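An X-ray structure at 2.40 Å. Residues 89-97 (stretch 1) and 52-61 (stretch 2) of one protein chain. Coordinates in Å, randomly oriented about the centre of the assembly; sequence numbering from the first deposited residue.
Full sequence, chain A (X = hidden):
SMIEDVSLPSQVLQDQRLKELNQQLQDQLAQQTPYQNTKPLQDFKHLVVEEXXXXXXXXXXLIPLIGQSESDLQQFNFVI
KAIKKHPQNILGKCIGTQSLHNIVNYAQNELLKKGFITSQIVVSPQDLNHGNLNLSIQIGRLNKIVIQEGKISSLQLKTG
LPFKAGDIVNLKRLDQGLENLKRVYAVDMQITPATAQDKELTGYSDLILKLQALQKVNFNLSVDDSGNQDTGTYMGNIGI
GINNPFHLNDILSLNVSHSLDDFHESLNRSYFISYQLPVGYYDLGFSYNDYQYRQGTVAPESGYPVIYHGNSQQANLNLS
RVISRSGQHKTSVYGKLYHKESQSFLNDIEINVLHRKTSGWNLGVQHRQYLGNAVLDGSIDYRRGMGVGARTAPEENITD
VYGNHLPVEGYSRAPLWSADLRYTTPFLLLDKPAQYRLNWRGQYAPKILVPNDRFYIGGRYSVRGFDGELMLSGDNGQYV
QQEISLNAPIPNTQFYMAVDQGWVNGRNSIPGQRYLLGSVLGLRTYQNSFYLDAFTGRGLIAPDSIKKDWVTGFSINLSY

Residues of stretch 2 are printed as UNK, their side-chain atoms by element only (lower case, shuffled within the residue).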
# COMPACT_ATOMS: atom_id res chain seq x y z
N ASN A 89 7.08 40.91 3.12
CA ASN A 89 8.16 41.48 3.93
C ASN A 89 7.62 42.23 5.15
O ASN A 89 7.83 43.44 5.30
CB ASN A 89 9.07 42.37 3.09
CG ASN A 89 9.63 41.66 1.88
OD1 ASN A 89 9.77 40.43 1.88
ND2 ASN A 89 9.95 42.42 0.83
N ILE A 90 6.92 41.50 6.02
CA ILE A 90 6.25 42.04 7.19
C ILE A 90 7.19 42.95 7.97
O ILE A 90 6.79 44.03 8.43
CB ILE A 90 5.73 40.91 8.11
CG1 ILE A 90 4.95 39.87 7.30
CG2 ILE A 90 4.87 41.49 9.22
CD1 ILE A 90 3.63 40.37 6.78
N LEU A 91 8.44 42.53 8.11
CA LEU A 91 9.44 43.28 8.85
C LEU A 91 9.57 44.70 8.30
O LEU A 91 9.81 44.89 7.11
CB LEU A 91 10.77 42.55 8.79
CG LEU A 91 11.76 42.75 9.94
CD1 LEU A 91 11.01 42.77 11.26
CD2 LEU A 91 12.78 41.63 9.93
N GLY A 92 9.41 45.68 9.18
CA GLY A 92 9.55 47.07 8.80
C GLY A 92 8.29 47.75 8.31
O GLY A 92 8.32 48.96 8.04
N LYS A 93 7.18 47.02 8.17
CA LYS A 93 5.95 47.65 7.74
C LYS A 93 5.16 48.16 8.94
O LYS A 93 5.47 47.86 10.10
CB LYS A 93 5.10 46.68 6.91
CG LYS A 93 5.65 46.45 5.52
CD LYS A 93 4.55 46.12 4.54
CE LYS A 93 5.09 46.12 3.12
NZ LYS A 93 6.44 45.50 3.09
N CYS A 94 4.14 48.96 8.66
CA CYS A 94 3.30 49.57 9.69
C CYS A 94 2.08 48.69 9.90
O CYS A 94 1.26 48.52 8.99
CB CYS A 94 2.90 50.99 9.29
SG CYS A 94 2.65 52.10 10.69
N ILE A 95 1.95 48.13 11.10
CA ILE A 95 0.94 47.10 11.37
C ILE A 95 -0.14 47.68 12.28
O ILE A 95 0.15 48.11 13.40
CB ILE A 95 1.57 45.85 12.00
CG1 ILE A 95 2.59 45.23 11.04
CG2 ILE A 95 0.50 44.85 12.38
CD1 ILE A 95 2.07 45.08 9.63
N GLY A 96 -1.38 47.68 11.79
CA GLY A 96 -2.54 47.97 12.59
C GLY A 96 -3.29 46.70 12.95
O GLY A 96 -2.89 45.58 12.62
N THR A 97 -4.44 46.90 13.61
CA THR A 97 -5.16 45.78 14.20
C THR A 97 -5.57 44.74 13.15
O THR A 97 -5.52 43.54 13.41
CB THR A 97 -6.40 46.27 14.96
OG1 THR A 97 -7.36 46.81 14.04
CG2 THR A 97 -6.01 47.35 15.96
N UNK A 52 -5.62 52.70 10.17
CA UNK A 52 -5.76 54.03 10.75
C UNK A 52 -4.65 54.26 11.78
O UNK A 52 -3.77 55.10 11.53
c UNK A 52 -7.17 54.22 11.31
o UNK A 52 -8.14 53.58 10.49
N UNK A 53 -4.61 53.56 12.95
CA UNK A 53 -3.36 53.57 13.72
C UNK A 53 -2.54 52.32 13.46
O UNK A 53 -3.09 51.21 13.40
c UNK A 53 -5.67 52.93 13.76
c UNK A 53 -5.34 53.41 15.14
c UNK A 53 -3.84 53.66 15.18
N UNK A 54 -1.23 52.47 13.30
CA UNK A 54 -0.36 51.34 13.03
C UNK A 54 0.96 51.53 13.75
O UNK A 54 1.31 52.64 14.17
c UNK A 54 -0.13 51.15 11.52
s UNK A 54 0.67 52.55 10.66
N UNK A 55 1.69 50.43 13.91
CA UNK A 55 2.98 50.42 14.58
C UNK A 55 4.00 49.80 13.63
O UNK A 55 3.68 48.88 12.87
c UNK A 55 2.93 49.66 15.92
c UNK A 55 2.53 48.20 15.71
c UNK A 55 4.26 49.76 16.66
N UNK A 56 5.22 50.33 13.65
CA UNK A 56 6.29 49.83 12.81
C UNK A 56 6.96 48.66 13.52
O UNK A 56 7.56 48.84 14.59
c UNK A 56 8.49 50.38 11.73
o UNK A 56 6.67 51.97 11.75
c UNK A 56 7.30 50.93 12.51
N UNK A 57 6.85 47.46 12.96
CA UNK A 57 7.48 46.31 13.58
C UNK A 57 8.93 46.23 13.12
O UNK A 57 9.23 46.35 11.92
c UNK A 57 6.89 44.56 11.83
c UNK A 57 5.22 45.22 13.56
c UNK A 57 6.69 45.02 13.26
N UNK A 58 9.84 46.10 14.07
CA UNK A 58 11.24 45.94 13.74
C UNK A 58 11.80 44.59 14.17
O UNK A 58 12.93 44.26 13.79
c UNK A 58 12.77 48.32 16.41
n UNK A 58 14.29 47.55 18.25
c UNK A 58 12.08 47.06 14.37
c UNK A 58 13.04 48.28 17.91
c UNK A 58 12.22 47.00 15.88
N UNK A 59 11.05 43.81 14.95
CA UNK A 59 11.46 42.48 15.37
C UNK A 59 10.24 41.58 15.44
O UNK A 59 9.24 41.95 16.08
o UNK A 59 13.87 42.41 18.87
c UNK A 59 12.17 42.51 16.73
o UNK A 59 15.11 44.12 18.25
c UNK A 59 14.14 43.35 18.09
c UNK A 59 13.26 43.56 16.87
N UNK A 60 10.30 40.42 14.80
CA UNK A 60 9.30 39.37 14.96
C UNK A 60 9.98 38.21 15.66
O UNK A 60 10.96 37.66 15.16
c UNK A 60 8.70 38.94 13.62
c UNK A 60 8.08 39.88 11.33
c UNK A 60 8.27 40.16 12.81
c UNK A 60 7.51 38.01 13.86
N UNK A 61 9.46 37.84 16.83
CA UNK A 61 10.11 36.84 17.66
C UNK A 61 9.07 35.88 18.23
O UNK A 61 7.88 36.21 18.34
c UNK A 61 10.91 37.48 18.80
o UNK A 61 11.59 38.64 18.36
O HOH W 1 -5.31 49.77 13.17

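Position 52 carries one carbon followed by one oxygen, a short hydroxymethyl group that does not reach stretch 1. It is Ser-52, a small polar residue at home on an exposed loop.

At position 53 three carbons close a ring onto the backbone nitrogen, which is the signature of proline. The ring of Pro-53 keeps clear of the other stretch and suits an exposed loop, with no backbone NH to offer, but its carbonyl O takes a hydrogen bond from a water that in turn accepts one from Thr-97 N. Pro-53 O lies 3.4 Å from Gly-96 CA, and an ideal CB on Gly-96 would come within 2.8 Å of Pro-53 O, a clash that glycine avoids.

Position 54 has one carbon and then one sulfur, and the sulfur sits 2.0 Å from Cys-94 SG. Only a covalent bond is that short, so this is Cys-54, in a disulfide with a chi3 of 83°, close to the relaxed value near 90°.

Position 55 bears one carbon that carries two more, one of these 4.5 Å from Ile-95 CB. This is the branched pattern of valine, and beta-branching suits an extended strand. Val-55 pairs with Ile-95 through two backbone hydrogen bonds, Val-55 N to Ile-95 O at 2.8 Å and Ile-95 N to Val-55 O at 2.6 Å, and their side chains share one face of the sheet.

At position 56 a carbon carries one oxygen and one carbon, the latter 4.0 Å from Gly-92 O, which identifies Thr-56. It is paired with Cys-94 without hydrogen bonds between the two, and its side chain lies on the Cys-94 face; a beta-branched polar residue suits this exposed strand position.

Position 57 again shows a carbon carrying two carbons, one of them 3.6 Å from Ile-95 CG1. Val-57 is buried, and a compact apolar group fits there.

Position 58 has four carbons in a row ending in nitrogen: Lys-58, pointing away into an exposed setting.

Position 59 has three carbons, the third carrying two oxygens, none touching stretch 1. This is Glu-59, partly exposed, whose charge suits a salt bridge from OE2 to Lys-58 NZ at 3.5 Å.

Position 60 has four carbons forked at the first, the longer arm ending 4.1 Å from Ile-90 CB. Ile-60 is buried and beta-branched, apt for a strand; its CG1 lies 4.1 Å from Leu-91 CD1.

Position 61, one carbon then one oxygen, is Ser-61, out of reach, a small polar residue suited to a partly exposed strand.

The contact is a short antiparallel pairing. Val-57 extends the backbone ladder, Val-57 N donating to Lys-93 O (3.2 Å) and Val-57 O accepting from Gly-92 N (2.8 Å) in the turn. The disulfide locks one face covalently, while Ile-95, Val-55 and Val-57 pack apolar surfaces together.

Stretch 2 (52-61) SPCVTVKEIS
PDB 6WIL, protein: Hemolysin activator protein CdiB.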